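Local coordinates for protein aminoglycoside-O-phosphotransferase VIII (Streptomyces rimosus, PDB 4H05) that probably transfers the gamma-phosphate of ATP to the 3'-hydroxyl of aminoglycoside antibiotics, a modification that gives resistance to these drugs, at residues A[106-109]-A[110-113]; A[190-193]-A[194-197]; A[264-267]-A[268-271]. All coordinates share one frame; numbering follows the deposited sequence. Where two conformers were deposited one is given.

Interaction 1 of 3, residues A[106-109]-A[110-113]; sequences REQR and LDVA
Gln108 and Val112, then Arg109 and Ala113, are joined by two successive i to i+4 backbone bonds, the evidence that the chain has entered an alpha-helix. Val112 N donates to Gln108 O at 3.0 Å. Ala113 N reaches Arg109 O at 3.1 Å with an almost straight N-H...O angle of 171°. Before them the chain still turns irregularly: within 106-109 a weak bond of 3.4 Å runs from Arg109 N to Arg106 O. This is the first turn of helix 109-124 in the kinase-like phosphotransferase fold, entered from the loop that follows strand 98-99. Two side chains lie beside the Gln108 carbonyl. Asp111 CB lies 3.3 Å from Gln108 O, and the Val112 methyl CG2 comes within 3.6 Å of the same oxygen, which places it beside the carbonyl that its own backbone N binds. Arg109 leans back along the loop. Its CG stands beside the backbone N (chi1 -63°) and the chain is extended from there to NE, which donates to Trp104 O; one face of the guanidinium meanwhile covers Arg106 CA, 3.6 Å off its plane and toward the rim. Val112 also packs against Trp104 and Phe238, while Leu110 meets Ala245 and Ala113 meets Cys242, both of helix 240-251.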
loop_
_atom_site.group_PDB
_atom_site.type_symbol
_atom_site.label_atom_id
_atom_site.label_comp_id
_atom_site.label_asym_id
_atom_site.label_seq_id
_atom_site.Cartn_x
_atom_site.Cartn_y
_atom_site.Cartn_z
ATOM N N ARG A 106 12.651 8.046 -19.021
ATOM C CA ARG A 106 12.991 9.306 -18.405
ATOM C C ARG A 106 12.020 10.431 -18.717
ATOM O O ARG A 106 11.696 11.242 -17.879
ATOM C CB ARG A 106 14.445 9.645 -18.804
ATOM C CG ARG A 106 14.711 11.083 -19.192
ATOM C CD ARG A 106 16.081 11.260 -19.887
ATOM N NE ARG A 106 16.653 12.532 -19.447
ATOM C CZ ARG A 106 17.251 12.699 -18.268
ATOM N NH1 ARG A 106 17.401 11.656 -17.443
ATOM N NH2 ARG A 106 17.724 13.903 -17.930
ATOM N N GLU A 107 11.523 10.472 -19.941
ATOM C CA GLU A 107 10.657 11.559 -20.364
ATOM C C GLU A 107 9.289 11.333 -19.811
ATOM O O GLU A 107 8.388 12.076 -20.163
ATOM C CB GLU A 107 10.490 11.613 -21.898
ATOM C CG GLU A 107 11.569 10.937 -22.736
ATOM C CD GLU A 107 11.447 9.417 -22.778
ATOM O OE1 GLU A 107 11.952 8.816 -21.801
ATOM O OE2 GLU A 107 10.882 8.825 -23.760
ATOM N N GLN A 108 9.077 10.251 -19.050
ATOM C CA GLN A 108 7.735 9.999 -18.501
ATOM C C GLN A 108 7.736 10.107 -16.957
ATOM O O GLN A 108 6.698 10.279 -16.332
ATOM C CB GLN A 108 7.196 8.646 -19.017
ATOM C CG GLN A 108 6.562 8.687 -20.396
ATOM C CD GLN A 108 5.904 7.353 -20.772
ATOM O OE1 GLN A 108 4.793 7.315 -21.283
ATOM N NE2 GLN A 108 6.591 6.265 -20.521
ATOM N N ARG A 109 8.920 10.101 -16.357
ATOM C CA ARG A 109 9.042 10.152 -14.914
ATOM C C ARG A 109 8.257 11.262 -14.223
ATOM O O ARG A 109 7.580 10.982 -13.250
ATOM C CB ARG A 109 10.507 10.191 -14.520
ATOM C CG ARG A 109 11.150 8.914 -14.987
ATOM C CD ARG A 109 12.635 8.915 -14.768
ATOM N NE ARG A 109 13.144 7.611 -15.122
ATOM C CZ ARG A 109 14.431 7.328 -15.199
ATOM N NH1 ARG A 109 15.345 8.246 -14.928
ATOM N NH2 ARG A 109 14.802 6.124 -15.549
ATOM N N LEU A 110 8.290 12.481 -14.747
ATOM C CA LEU A 110 7.494 13.571 -14.173
ATOM C C LEU A 110 6.031 13.278 -14.293
ATOM O O LEU A 110 5.284 13.504 -13.362
ATOM C CB LEU A 110 7.821 14.921 -14.836
ATOM C CG LEU A 110 9.098 15.597 -14.295
ATOM C CD1 LEU A 110 9.983 16.094 -15.417
ATOM C CD2 LEU A 110 8.774 16.750 -13.369
ATOM N N ASP A 111 5.597 12.779 -15.447
ATOM C CA ASP A 111 4.203 12.417 -15.593
ATOM C C ASP A 111 3.680 11.363 -14.562
ATOM O O ASP A 111 2.516 11.378 -14.204
ATOM C CB ASP A 111 3.946 11.882 -17.011
ATOM C CG ASP A 111 4.187 12.946 -18.084
ATOM O OD1 ASP A 111 3.904 14.138 -17.817
ATOM O OD2 ASP A 111 4.679 12.577 -19.173
ATOM N N VAL A 112 4.508 10.387 -14.230
ATOM C CA VAL A 112 4.163 9.345 -13.222
ATOM C C VAL A 112 3.986 10.009 -11.871
ATOM O O VAL A 112 2.943 9.844 -11.190
ATOM C CB VAL A 112 5.216 8.234 -13.197
ATOM C CG1 VAL A 112 4.882 7.228 -12.097
ATOM C CG2 VAL A 112 5.244 7.542 -14.564
ATOM N N ALA A 113 4.940 10.871 -11.565
ATOM C CA ALA A 113 4.901 11.703 -10.370
ATOM C C ALA A 113 3.605 12.443 -10.254
ATOM O O ALA A 113 3.005 12.434 -9.187
ATOM C CB ALA A 113 6.072 12.673 -10.356
#

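Interaction 2 of 3, residues A[190-193]-A[194-197]; sequences DLCP and DNVL
The Asn195 amide and the Asp190 carboxylate are turned 80° apart, and the amide's ND2 reaches past the acid group to the main chain. With CG of Asn195 beside its own backbone N (chi1 -71°), the amide is carried back to Asp190 O, which lies in the amide plane; ND2 lies in the carbonyl plane, 2.7 Å away with an N-H...O angle of 168°. This pairing helps to fix the rotation of the amide within the catalytic loop of the kinase-like fold, where Asp190 is the predicted proton acceptor and Asn195, beside Asp210, a predicted magnesium ligand. Asp190 O carries a second, weak bond from Cys192 N at 2.9 Å, which closes an inverse gamma turn centred on Leu191. Next, Asn195 N donates to Cys192 O at 2.9 Å across the short 3-10 turn of Pro193 and Asp194, and a weak bond from Val196 N to Pro193 O at 3.3 Å leads into strand 196-198. The Cys192 sulfur sits near the amide too, but it was modelled in two conformers, so that approach is doubtful. Asp194 OD1 is hydrogen-bonded to Ser101 OG. Leu191 and Val196 pack obliquely, methyl CD1 of Leu191 4.0 Å from methyl CG2 of Val196.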
loop_
_atom_site.group_PDB
_atom_site.type_symbol
_atom_site.label_atom_id
_atom_site.label_comp_id
_atom_site.label_asym_id
_atom_site.label_seq_id
_atom_site.Cartn_x
_atom_site.Cartn_y
_atom_site.Cartn_z
ATOM N N ASP A 190 -0.434 2.542 2.395
ATOM C CA ASP A 190 0.882 2.117 1.916
ATOM C C ASP A 190 1.073 2.590 0.454
ATOM O O ASP A 190 1.344 1.788 -0.465
ATOM C CB ASP A 190 1.065 0.618 2.084
ATOM C CG ASP A 190 2.496 0.172 1.830
ATOM O OD1 ASP A 190 2.685 -1.000 1.713
ATOM O OD2 ASP A 190 3.410 0.994 1.689
ATOM N N LEU A 191 1.010 3.923 0.273
ATOM C CA LEU A 191 0.977 4.508 -1.045
ATOM C C LEU A 191 2.394 4.703 -1.542
ATOM O O LEU A 191 2.976 5.779 -1.455
ATOM C CB LEU A 191 0.252 5.817 -1.064
ATOM C CG LEU A 191 -0.025 6.523 -2.404
ATOM C CD1 LEU A 191 -1.018 5.769 -3.228
ATOM C CD2 LEU A 191 -0.503 7.987 -2.232
ATOM N N CYS A 192 2.920 3.644 -2.092
ATOM C CA CYS A 192 4.240 3.608 -2.581
ATOM C C CYS A 192 4.055 3.322 -4.066
ATOM O O CYS A 192 3.051 2.753 -4.479
ATOM C CB CYS A 192 5.064 2.547 -1.878
ATOM S SG CYS A 192 4.250 0.967 -1.650
ATOM N N PRO A 193 5.045 3.655 -4.871
ATOM C CA PRO A 193 4.916 3.496 -6.311
ATOM C C PRO A 193 4.692 2.021 -6.722
ATOM O O PRO A 193 4.117 1.724 -7.743
ATOM C CB PRO A 193 6.231 4.078 -6.825
ATOM C CG PRO A 193 6.688 4.996 -5.716
ATOM C CD PRO A 193 6.361 4.190 -4.511
ATOM N N ASP A 194 5.116 1.127 -5.881
ATOM C CA ASP A 194 4.833 -0.254 -6.007
ATOM C C ASP A 194 3.383 -0.603 -6.081
ATOM O O ASP A 194 3.053 -1.469 -6.766
ATOM C CB ASP A 194 5.509 -1.031 -4.851
ATOM C CG ASP A 194 6.743 -1.723 -5.323
ATOM O OD1 ASP A 194 6.635 -2.347 -6.401
ATOM O OD2 ASP A 194 7.820 -1.590 -4.708
ATOM N N ASN A 195 2.515 0.104 -5.398
ATOM C CA ASN A 195 1.110 -0.230 -5.320
ATOM C C ASN A 195 0.212 0.541 -6.268
ATOM O O ASN A 195 -1.058 0.570 -6.123
ATOM C CB ASN A 195 0.783 0.068 -3.856
ATOM C CG ASN A 195 1.422 -0.934 -2.974
ATOM O OD1 ASN A 195 1.609 -2.039 -3.465
ATOM N ND2 ASN A 195 1.747 -0.600 -1.703
ATOM N N VAL A 196 0.850 1.229 -7.222
ATOM C CA VAL A 196 0.129 2.012 -8.250
ATOM C C VAL A 196 0.629 1.611 -9.638
ATOM O O VAL A 196 1.844 1.598 -9.939
ATOM C CB VAL A 196 0.336 3.510 -8.076
ATOM C CG1 VAL A 196 -0.529 4.300 -9.050
ATOM C CG2 VAL A 196 0.024 3.934 -6.653
ATOM N N LEU A 197 -0.316 1.202 -10.452
ATOM C CA LEU A 197 0.011 0.771 -11.772
ATOM C C LEU A 197 -0.586 1.795 -12.728
ATOM O O LEU A 197 -1.569 2.475 -12.412
ATOM C CB LEU A 197 -0.570 -0.613 -12.026
ATOM C CG LEU A 197 0.252 -1.817 -11.516
ATOM C CD1 LEU A 197 -0.484 -2.364 -10.351
ATOM C CD2 LEU A 197 0.442 -2.962 -12.474
#

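Interaction 3 of 3, residues A[264-267]-A[268-271]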
loop_
_atom_site.group_PDB
_atom_site.type_symbol
_atom_site.label_atom_id
_atom_site.label_comp_id
_atom_site.label_asym_id
_atom_site.label_seq_id
_atom_site.Cartn_x
_atom_site.Cartn_y
_atom_site.Cartn_z
ATOM N N ALA A 264 7.538 13.287 8.791
ATOM C CA ALA A 264 8.510 12.572 9.616
ATOM C C ALA A 264 7.803 11.535 10.487
ATOM O O ALA A 264 8.214 10.370 10.512
ATOM C CB ALA A 264 9.398 13.528 10.408
ATOM N N PHE A 265 6.661 11.928 11.047
ATOM C CA PHE A 265 5.909 11.073 11.920
ATOM C C PHE A 265 5.358 9.899 11.160
ATOM O O PHE A 265 5.470 8.793 11.611
ATOM C CB PHE A 265 4.762 11.781 12.613
ATOM C CG PHE A 265 3.978 10.847 13.495
ATOM C CD1 PHE A 265 4.438 10.510 14.749
ATOM C CD2 PHE A 265 2.837 10.233 13.028
ATOM C CE1 PHE A 265 3.763 9.620 15.541
ATOM C CE2 PHE A 265 2.126 9.366 13.802
ATOM C CZ PHE A 265 2.589 9.031 15.069
ATOM N N TYR A 266 4.859 10.105 9.960
ATOM C CA TYR A 266 4.237 8.990 9.238
ATOM C C TYR A 266 5.257 8.111 8.556
ATOM O O TYR A 266 5.022 6.920 8.356
ATOM C CB TYR A 266 3.067 9.488 8.325
ATOM C CG TYR A 266 1.844 9.927 9.153
ATOM C CD1 TYR A 266 1.040 8.976 9.781
ATOM C CD2 TYR A 266 1.528 11.251 9.343
ATOM C CE1 TYR A 266 -0.009 9.333 10.561
ATOM C CE2 TYR A 266 0.430 11.630 10.150
ATOM C CZ TYR A 266 -0.265 10.645 10.788
ATOM O OH TYR A 266 -1.269 10.943 11.575
ATOM N N ARG A 267 6.462 8.628 8.317
ATOM C CA ARG A 267 7.567 7.775 7.931
ATOM C C ARG A 267 7.992 6.865 9.093
ATOM O O ARG A 267 8.375 5.723 8.855
ATOM C CB ARG A 267 8.820 8.575 7.460
ATOM C CG ARG A 267 8.878 9.092 6.010
ATOM C CD ARG A 267 10.327 9.573 5.606
ATOM N NE ARG A 267 10.125 10.993 5.539
ATOM C CZ ARG A 267 10.549 11.939 6.354
ATOM N NH1 ARG A 267 11.457 11.748 7.273
ATOM N NH2 ARG A 267 10.049 13.146 6.157
ATOM N N LEU A 268 7.998 7.400 10.312
ATOM C CA LEU A 268 8.353 6.641 11.508
ATOM C C LEU A 268 7.286 5.604 11.833
ATOM O O LEU A 268 7.573 4.400 12.070
ATOM C CB LEU A 268 8.545 7.593 12.718
ATOM C CG LEU A 268 8.636 6.922 14.069
ATOM C CD1 LEU A 268 9.876 6.002 14.195
ATOM C CD2 LEU A 268 8.540 8.027 15.167
ATOM N N LEU A 269 6.037 6.033 11.780
ATOM C CA LEU A 269 4.967 5.010 11.956
ATOM C C LEU A 269 5.123 3.782 11.066
ATOM O O LEU A 269 4.865 2.613 11.482
ATOM C CB LEU A 269 3.595 5.655 11.756
ATOM C CG LEU A 269 2.382 4.743 11.936
ATOM C CD1 LEU A 269 2.343 4.229 13.386
ATOM C CD2 LEU A 269 1.086 5.478 11.503
ATOM N N ASP A 270 5.544 4.044 9.847
ATOM C CA ASP A 270 5.590 3.005 8.869
ATOM C C ASP A 270 6.698 2.005 9.145
ATOM O O ASP A 270 6.632 0.889 8.668
ATOM C CB ASP A 270 5.720 3.558 7.442
ATOM C CG ASP A 270 5.318 2.517 6.359
ATOM O OD1 ASP A 270 4.276 1.817 6.492
ATOM O OD2 ASP A 270 6.066 2.341 5.385
ATOM N N GLU A 271 7.712 2.396 9.902
ATOM C CA GLU A 271 8.758 1.475 10.238
ATOM C C GLU A 271 8.231 0.313 11.064
ATOM O O GLU A 271 8.903 -0.695 11.186
ATOM C CB GLU A 271 9.790 2.186 11.090
ATOM C CG GLU A 271 10.370 3.465 10.460
ATOM C CD GLU A 271 11.730 3.210 9.923
ATOM O OE1 GLU A 271 11.874 2.095 9.363
ATOM O OE2 GLU A 271 12.624 4.076 10.096
#
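Phe265 and Leu269, Ala264 and Leu268, and Tyr266 and Asp270 are paired by the i to i+4 backbone bonds of one helix, and the third bond is the longest and most bent of the three. Leu269 N meets Phe265 O at 2.8 Å, almost straight at 172°, and Leu268 N reaches Ala264 O at 3.0 Å. Asp270 N, by contrast, lies 3.3 Å from Tyr266 O at an angle of only 140°. The following bond changes to i to i+3, from Glu271 N to Leu268 O at 3.0 Å.

Apolar contacts follow the same turn. Leu269 and Tyr266 run side by side and point the same way: with CG of Leu269 opposite its backbone N (chi1 -179°), methyl CD2 comes to 3.9 Å from Tyr266 CD1, at the ring's edge near its plane. The Phe265 ring turns its own edge to Tyr266, CD2 of Phe265 standing 3.7 Å above the Tyr266 plane, over the centre. Phe265 and Leu268 pack on helix 167-177, and Tyr266 on helix 220-230.

Polar ends are settled by outside partners. Asp270 forms salt bridges through OD1 with Arg213, which also touches Asp190, and through OD2 with Arg228, so each carboxylate oxygen has a cationic partner and the group's rotation is fixed. Glu271 OE2 pairs with Arg162 and accepts from Asp159 N, while its CG rests 3.4 Å from Arg267 O.

The Asp270 side chain is about 5 Å from that of Asp190, the predicted catalytic acid. Such acidic residues in the C-terminal part of the chain, beside the catalytic loop, are consistent with the aminoglycoside pocket of related 3'-phosphotransferases.

From the N terminus the three contacts follow in series: interaction 1 closes before interaction 2 opens, and interaction 2 before interaction 3, so none nests in or crosses another. Each closes only a short local loop: the entry turn of helix 109-124, the catalytic-loop turn into strand 196-198, and the last turns of helix 260-270. Centres of interactions 1 and 2 are 15 Å apart, and helix 109-124 links them, since its Leu116 and Leu119 touch Val196. Interactions 2 and 3, with nearest atoms about 5 Å apart, are bridged by Arg213 and by Leu225 of helix 220-230, which touch both Asp190 and Asp270. Interactions 1 and 3 lie 26 Å apart between centres.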